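Local coordinates for protein transcriptional regulator, MarR family (Silicibacter pomeroyi DSS-3, PDB 3BJ6) that probably acts as a DNA-binding transcription factor, a dimeric winged helix-turn-helix regulator of the MarR family, at residues G32-V38 with I107-I111; Q42-L46 with A63-K67. One frame throughout, in Å; residues are numbered along the deposited sequence.

Contact 2 is nested along the chain inside the loop that contact 1 closes: the order is 32-38, 42-46, 63-67 and finally 107-111. The two centres lie about 15 Å apart; helix 40-51, which carries 42-46 of contact 2, also packs on both segments of contact 1, where Arg43 CD lies 3.6 Å from Thr33 CG2 and Leu46 CB 3.9 Å from Ile108 CB. Through Ala44 and Ile45 the helix meets 63-67, the end of helix 57-64 and the turn after it. The pair thus ties the long helices 18-35 and 102-123 to the helix-turn-helix unit, the part expected to meet DNA in this family.

Contact 1: G32-V38 with I107-I111; sequences GTLREGV and IITAI
Val38 packs its two methyls against Ile107 and Ile111, and Thr33 joins them in the buried part of the contact. CG2 of Val38 presses on Ile111 CD1 at 3.5 Å as the two side chains cross at a slant, while CG1 of Val38 meets Ile107 CG2 tip to tip at 4.1 Å. Thr33 adds its methyl, CG2, 4.1 Å from Ile111 CD1, so that the end of Ile111 is touched by both Thr33 and Val38.

Glu36 contributes the hydrocarbon part of its chain and its carbonyl oxygen. Glu36 CB rests 3.9 Å from Ile107 CG2, and Ile107 CD1 lies 3.7 Å from Glu36 O. The side chains of Glu36 and Ile111 pass each other heading opposite ways, Glu36 CG 3.8 Å from Ile111 CG1. A bend at chi2 (-69°) then brings the carboxylate against Ala110, Glu36 OE1 3.7 Å from Ala110 CB; this is plain van der Waals contact at the partly exposed margin. Truncation to an alanine here would probably strip the cover from the Ala110 methyl and much of that from Ile111 CG1, keeping the CB and backbone contacts.

Backbone hydrogen bonds shape the shorter turn from within. Gly37, with positive phi, is the C-prime residue of a Schellman motif: Val38 N bonds to Thr33 O at 3.0 Å and Gly37 N to Leu34 O. The chain is thereby turned off helix 18-35, and Val38 faces helix 102-123.

Around this junction, Arg43 of helix 40-51 packs on both Thr33 and Ile111, and Leu83, in the loop between helix 68-80 and strand 84-87, touches Val38 and Ile107.

Contact 2: Q42-L46 with A63-K67; sequences QRAIL and ALQMK
Ile45 rests the end of its side chain, CD1, in the shallow dimple between Leu64 CD1 and CE of Met66, the latter residue present as selenomethionine. Its CD1 is the bump. It meets Leu64 CD1 at 3.9 Å, the two side chains crossing at about a right angle, and it lies only 3.5 Å from Met66 CE, tighter than usual for two carbons. The selenomethionine chain runs extended as far as selenium and then folds over, chi3 being 17°, which carries CE round to Ile45 rather than onward along the chain. Selenium itself touches Ala44 more loosely, its SE atom 4.4 Å from Ala44 CB.

Leu64 supplies the second bump. Both of its methyls come up against the backbone of helix 40-51 at Ala44, CD1 standing 3.8 Å from Ala44 O and CD2 4.0 Å from the same oxygen. The small Ala44 side chain probably leaves room for Leu64 to reach that oxygen. The side chains that meet are all apolar, and the contact is modest, burying 148 Å² in all.

The dimple owes its shape to the end of helix 57-64. Gln65, with positive phi, is the C-prime residue of a Schellman motif, and the chain then straightens at Met66, whose CB also points toward helix 40-51. Ile74 and Leu75 of helix 68-80 touch Ile45 as well, while Arg19 of the second subunit donates hydrogen bonds to Leu64 O and Gln65 O. Helices 57-64 and 68-80, with the turn between them where Lys67 holds the N-cap position, form the helix-turn-helix, the signature element of the MarR-type winged-helix domain; this contact packs helix 40-51 on the end of the first helix and the turn.

Contact 1: G32-V38 with I107-I111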
ATOM      1  N   GLY A  32       3.498  14.695 -10.892  1.00 19.05           N
ATOM      2  CA  GLY A  32       4.770  14.810 -11.605  1.00 18.32           C
ATOM      3  C   GLY A  32       4.715  14.232 -13.010  1.00 18.52           C
ATOM      4  O   GLY A  32       5.233  14.829 -13.969  1.00 19.23           O
ATOM      5  N   THR A  33       4.073  13.076 -13.169  1.00 16.94           N
ATOM      6  CA  THR A  33       4.045  12.447 -14.484  1.00 16.44           C
ATOM      7  C   THR A  33       3.219  13.256 -15.485  1.00 17.13           C
ATOM      8  O   THR A  33       3.582  13.328 -16.667  1.00 16.23           O
ATOM      9  CB  THR A  33       3.551  10.992 -14.448  1.00 16.86           C
ATOM     10  OG1 THR A  33       2.139  10.931 -14.098  1.00 17.90           O
ATOM     11  CG2 THR A  33       4.378  10.172 -13.493  1.00 15.26           C
ATOM     12  N   LEU A  34       2.089  13.839 -15.047  1.00 16.17           N
ATOM     13  CA  LEU A  34       1.245  14.559 -16.003  1.00 16.30           C
ATOM     14  C   LEU A  34       1.939  15.840 -16.529  1.00 16.44           C
ATOM     15  O   LEU A  34       1.650  16.313 -17.642  1.00 16.63           O
ATOM     16  CB  LEU A  34      -0.126  14.908 -15.396  1.00 16.32           C
ATOM     17  CG  LEU A  34      -1.083  13.719 -15.129  1.00 16.68           C
ATOM     18  CD1 LEU A  34      -2.354  14.236 -14.387  1.00 15.56           C
ATOM     19  CD2 LEU A  34      -1.465  12.979 -16.394  1.00 15.74           C
ATOM     20  N   ARG A  35       2.836  16.405 -15.738  1.00 16.28           N
ATOM     21  CA  ARG A  35       3.661  17.542 -16.212  1.00 18.49           C
ATOM     22  C   ARG A  35       4.499  17.153 -17.425  1.00 18.57           C
ATOM     23  O   ARG A  35       4.758  17.990 -18.287  1.00 17.51           O
ATOM     24  CB  ARG A  35       4.561  18.062 -15.098  1.00 19.01           C
ATOM     25  CG  ARG A  35       3.913  19.220 -14.351  1.00 24.66           C
ATOM     26  CD  ARG A  35       4.788  19.766 -13.224  1.00 28.30           C
ATOM     27  NE  ARG A  35       5.711  20.847 -13.600  1.00 31.52           N
ATOM     28  CZ  ARG A  35       5.434  22.148 -13.547  1.00 31.83           C
ATOM     29  NH1 ARG A  35       4.218  22.584 -13.187  1.00 32.79           N
ATOM     30  NH2 ARG A  35       6.381  23.022 -13.852  1.00 32.68           N
ATOM     31  N   GLU A  36       4.911  15.879 -17.500  1.00 18.16           N
ATOM     32  CA  GLU A  36       5.631  15.369 -18.702  1.00 19.18           C
ATOM     33  C   GLU A  36       4.726  14.649 -19.687  1.00 18.45           C
ATOM     34  O   GLU A  36       5.202  13.942 -20.589  1.00 18.79           O
ATOM     35  CB  GLU A  36       6.784  14.439 -18.272  1.00 19.78           C
ATOM     36  CG  GLU A  36       7.793  15.149 -17.358  1.00 22.92           C
ATOM     37  CD  GLU A  36       8.622  16.230 -18.082  1.00 26.10           C
ATOM     38  OE1 GLU A  36       9.069  17.171 -17.401  1.00 27.26           O
ATOM     39  OE2 GLU A  36       8.828  16.138 -19.310  1.00 26.09           O
ATOM     40  N   GLY A  37       3.409  14.796 -19.501  1.00 18.10           N
ATOM     41  CA  GLY A  37       2.440  14.273 -20.450  1.00 15.98           C
ATOM     42  C   GLY A  37       2.127  12.799 -20.340  1.00 16.87           C
ATOM     43  O   GLY A  37       1.605  12.208 -21.306  1.00 16.61           O
ATOM     44  N   VAL A  38       2.444  12.172 -19.203  1.00 15.99           N
ATOM     45  CA  VAL A  38       2.184  10.735 -19.077  1.00 15.96           C
ATOM     46  C   VAL A  38       1.467  10.407 -17.761  1.00 16.52           C
ATOM     47  O   VAL A  38       1.468  11.208 -16.844  1.00 16.22           O
ATOM     48  CB  VAL A  38       3.486   9.864 -19.238  1.00 16.33           C
ATOM     49  CG1 VAL A  38       4.214  10.193 -20.609  1.00 15.68           C
ATOM     50  CG2 VAL A  38       4.429  10.029 -18.045  1.00 14.62           C
ATOM     51  N   ILE A 107      11.599  11.856 -21.071  1.00 18.40           N
ATOM     52  CA  ILE A 107      10.478  11.918 -20.144  1.00 18.35           C
ATOM     53  C   ILE A 107      10.782  11.175 -18.821  1.00 18.21           C
ATOM     54  O   ILE A 107      10.636  11.747 -17.745  1.00 16.86           O
ATOM     55  CB  ILE A 107       9.202  11.397 -20.807  1.00 17.63           C
ATOM     56  CG1 ILE A 107       8.685  12.491 -21.754  1.00 18.84           C
ATOM     57  CG2 ILE A 107       8.146  11.057 -19.738  1.00 17.70           C
ATOM     58  CD1 ILE A 107       7.562  12.014 -22.680  1.00 18.86           C
ATOM     59  N   ILE A 108      11.246   9.929 -18.902  1.00 17.87           N
ATOM     60  CA  ILE A 108      11.453   9.176 -17.631  1.00 18.27           C
ATOM     61  C   ILE A 108      12.614   9.763 -16.813  1.00 18.09           C
ATOM     62  O   ILE A 108      12.547   9.819 -15.581  1.00 17.33           O
ATOM     63  CB  ILE A 108      11.515   7.604 -17.817  1.00 18.18           C
ATOM     64  CG1 ILE A 108      11.450   6.903 -16.451  1.00 19.02           C
ATOM     65  CG2 ILE A 108      12.759   7.190 -18.614  1.00 16.69           C
ATOM     66  CD1 ILE A 108      10.121   7.118 -15.698  1.00 19.81           C
ATOM     67  N   THR A 109      13.629  10.288 -17.508  1.00 18.68           N
ATOM     68  CA  THR A 109      14.742  10.978 -16.853  1.00 18.76           C
ATOM     69  C   THR A 109      14.246  12.188 -16.086  1.00 18.39           C
ATOM     70  O   THR A 109      14.651  12.414 -14.938  1.00 18.25           O
ATOM     71  CB  THR A 109      15.808  11.423 -17.883  1.00 18.75           C
ATOM     72  OG1 THR A 109      16.319  10.253 -18.534  1.00 21.80           O
ATOM     73  CG2 THR A 109      16.972  12.151 -17.231  1.00 20.45           C
ATOM     74  N   ALA A 110      13.398  12.976 -16.742  1.00 17.53           N
ATOM     75  CA  ALA A 110      12.831  14.187 -16.140  1.00 18.23           C
ATOM     76  C   ALA A 110      11.955  13.835 -14.944  1.00 17.90           C
ATOM     77  O   ALA A 110      12.052  14.459 -13.881  1.00 18.01           O
ATOM     78  CB  ALA A 110      12.028  15.004 -17.180  1.00 17.53           C
ATOM     79  N   ILE A 111      11.107  12.833 -15.100  1.00 18.23           N
ATOM     80  CA  ILE A 111      10.242  12.415 -13.993  1.00 18.10           C
ATOM     81  C   ILE A 111      11.075  11.982 -12.761  1.00 18.94           C
ATOM     82  O   ILE A 111      10.824  12.416 -11.622  1.00 18.64           O
ATOM     83  CB  ILE A 111       9.276  11.273 -14.466  1.00 18.40           C
ATOM     84  CG1 ILE A 111       8.212  11.838 -15.439  1.00 16.07           C
ATOM     85  CG2 ILE A 111       8.597  10.599 -13.254  1.00 18.59           C
ATOM     86  CD1 ILE A 111       7.374  10.738 -16.208  1.00 17.96           C
TER

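Contact 2: Q42-L46 with A63-K67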
ATOM      1  N   GLN A  42       1.848   4.587 -17.265  1.00 17.12           N
ATOM      2  CA  GLN A  42       2.846   4.781 -18.319  1.00 16.26           C
ATOM      3  C   GLN A  42       4.274   4.980 -17.776  1.00 16.54           C
ATOM      4  O   GLN A  42       5.216   4.393 -18.296  1.00 14.90           O
ATOM      5  CB  GLN A  42       2.442   5.937 -19.245  1.00 16.21           C
ATOM      6  CG  GLN A  42       1.133   5.636 -20.019  1.00 16.75           C
ATOM      7  CD  GLN A  42       0.476   6.914 -20.597  1.00 18.69           C
ATOM      8  OE1 GLN A  42       0.993   8.022 -20.445  1.00 16.27           O
ATOM      9  NE2 GLN A  42      -0.689   6.744 -21.243  1.00 16.99           N
ATOM     10  N   ARG A  43       4.417   5.807 -16.728  1.00 15.58           N
ATOM     11  CA  ARG A  43       5.671   5.963 -16.003  1.00 16.38           C
ATOM     12  C   ARG A  43       6.237   4.606 -15.561  1.00 16.35           C
ATOM     13  O   ARG A  43       7.413   4.392 -15.692  1.00 17.23           O
ATOM     14  CB  ARG A  43       5.450   6.850 -14.771  1.00 16.47           C
ATOM     15  CG  ARG A  43       6.659   6.996 -13.847  1.00 17.70           C
ATOM     16  CD  ARG A  43       6.233   7.303 -12.402  1.00 18.41           C
ATOM     17  NE  ARG A  43       7.430   7.286 -11.539  1.00 20.93           N
ATOM     18  CZ  ARG A  43       8.064   6.189 -11.128  1.00 20.24           C
ATOM     19  NH1 ARG A  43       7.613   4.975 -11.449  1.00 20.61           N
ATOM     20  NH2 ARG A  43       9.155   6.315 -10.386  1.00 20.22           N
ATOM     21  N   ALA A  44       5.409   3.723 -14.996  1.00 16.09           N
ATOM     22  CA  ALA A  44       5.884   2.419 -14.494  1.00 16.94           C
ATOM     23  C   ALA A  44       6.533   1.634 -15.653  1.00 17.83           C
ATOM     24  O   ALA A  44       7.607   1.051 -15.491  1.00 19.10           O
ATOM     25  CB  ALA A  44       4.696   1.597 -13.898  1.00 16.73           C
ATOM     26  N   ILE A  45       5.894   1.641 -16.817  1.00 17.16           N
ATOM     27  CA  ILE A  45       6.441   0.937 -18.003  1.00 17.13           C
ATOM     28  C   ILE A  45       7.729   1.612 -18.511  1.00 17.23           C
ATOM     29  O   ILE A  45       8.698   0.921 -18.840  1.00 16.93           O
ATOM     30  CB  ILE A  45       5.379   0.762 -19.136  1.00 17.02           C
ATOM     31  CG1 ILE A  45       4.554  -0.531 -18.897  1.00 17.83           C
ATOM     32  CG2 ILE A  45       6.010   0.653 -20.536  1.00 17.37           C
ATOM     33  CD1 ILE A  45       3.752  -0.472 -17.652  1.00 19.87           C
ATOM     34  N   LEU A  46       7.750   2.953 -18.586  1.00 16.62           N
ATOM     35  CA  LEU A  46       8.985   3.647 -18.991  1.00 16.80           C
ATOM     36  C   LEU A  46      10.123   3.342 -18.032  1.00 17.03           C
ATOM     37  O   LEU A  46      11.278   3.139 -18.436  1.00 17.10           O
ATOM     38  CB  LEU A  46       8.755   5.177 -19.097  1.00 16.84           C
ATOM     39  CG  LEU A  46       7.632   5.614 -20.067  1.00 16.80           C
ATOM     40  CD1 LEU A  46       7.435   7.156 -19.998  1.00 18.69           C
ATOM     41  CD2 LEU A  46       7.960   5.180 -21.512  1.00 14.61           C
ATOM     42  N   ALA A  63       8.603  -8.260 -13.817  1.00 21.87           N
ATOM     43  CA  ALA A  63       9.463  -7.295 -13.088  1.00 22.82           C
ATOM     44  C   ALA A  63       8.636  -6.306 -12.293  1.00 23.55           C
ATOM     45  O   ALA A  63       8.979  -5.965 -11.168  1.00 24.19           O
ATOM     46  CB  ALA A  63      10.365  -6.546 -14.051  1.00 22.48           C
ATOM     47  N   LEU A  64       7.531  -5.861 -12.887  1.00 23.18           N
ATOM     48  CA  LEU A  64       6.654  -4.863 -12.280  1.00 24.60           C
ATOM     49  C   LEU A  64       5.536  -5.509 -11.428  1.00 25.09           C
ATOM     50  O   LEU A  64       4.768  -4.796 -10.772  1.00 25.27           O
ATOM     51  CB  LEU A  64       6.000  -4.009 -13.385  1.00 23.13           C
ATOM     52  CG  LEU A  64       6.990  -3.258 -14.284  1.00 25.96           C
ATOM     53  CD1 LEU A  64       6.281  -2.466 -15.380  1.00 22.88           C
ATOM     54  CD2 LEU A  64       7.814  -2.333 -13.443  1.00 29.69           C
ATOM     55  N   GLN A  65       5.435  -6.838 -11.477  1.00 26.00           N
ATOM     56  CA  GLN A  65       4.360  -7.593 -10.807  1.00 27.72           C
ATOM     57  C   GLN A  65       2.976  -7.068 -11.198  1.00 28.06           C
ATOM     58  O   GLN A  65       2.137  -6.739 -10.344  1.00 27.97           O
ATOM     59  CB  GLN A  65       4.572  -7.625  -9.272  1.00 28.46           C
ATOM     60  CG  GLN A  65       5.829  -8.412  -8.867  1.00 31.52           C
ATOM     61  CD  GLN A  65       5.936  -8.661  -7.363  1.00 39.11           C
ATOM     62  OE1 GLN A  65       6.188  -7.738  -6.554  1.00 41.26           O
ATOM     63  NE2 GLN A  65       5.760  -9.932  -6.976  1.00 42.34           N
HETATM   64  N   MSE A  66       2.768  -6.951 -12.509  1.00 27.70           N
HETATM   65  CA  MSE A  66       1.525  -6.463 -13.067  1.00 28.25           C
HETATM   66  C   MSE A  66       0.963  -7.518 -14.046  1.00 28.19           C
HETATM   67  O   MSE A  66       1.708  -8.287 -14.626  1.00 27.95           O
HETATM   68  CB  MSE A  66       1.745  -5.113 -13.768  1.00 28.60           C
HETATM   69  CG  MSE A  66       1.832  -3.912 -12.814  1.00 29.88           C
HETATM   70 SE   MSE A  66       2.464  -2.228 -13.644  0.40 33.20          SE
HETATM   71  CE  MSE A  66       2.189  -2.673 -15.464  1.00 38.19           C
ATOM     72  N   LYS A  67      -0.346  -7.529 -14.205  1.00 28.53           N
ATOM     73  CA  LYS A  67      -1.039  -8.480 -15.055  1.00 29.85           C
ATOM     74  C   LYS A  67      -0.765  -8.197 -16.528  1.00 30.01           C
ATOM     75  O   LYS A  67      -0.529  -7.053 -16.916  1.00 28.19           O
ATOM     76  CB  LYS A  67      -2.552  -8.406 -14.765  1.00 30.27           C
ATOM     77  CG  LYS A  67      -2.907  -8.926 -13.350  1.00 34.40           C
ATOM     78  CD  LYS A  67      -4.407  -8.810 -13.044  1.00 38.62           C
ATOM     79  CE  LYS A  67      -4.720  -9.479 -11.700  1.00 43.68           C
ATOM     80  NZ  LYS A  67      -6.121  -9.171 -11.280  1.00 47.23           N
TER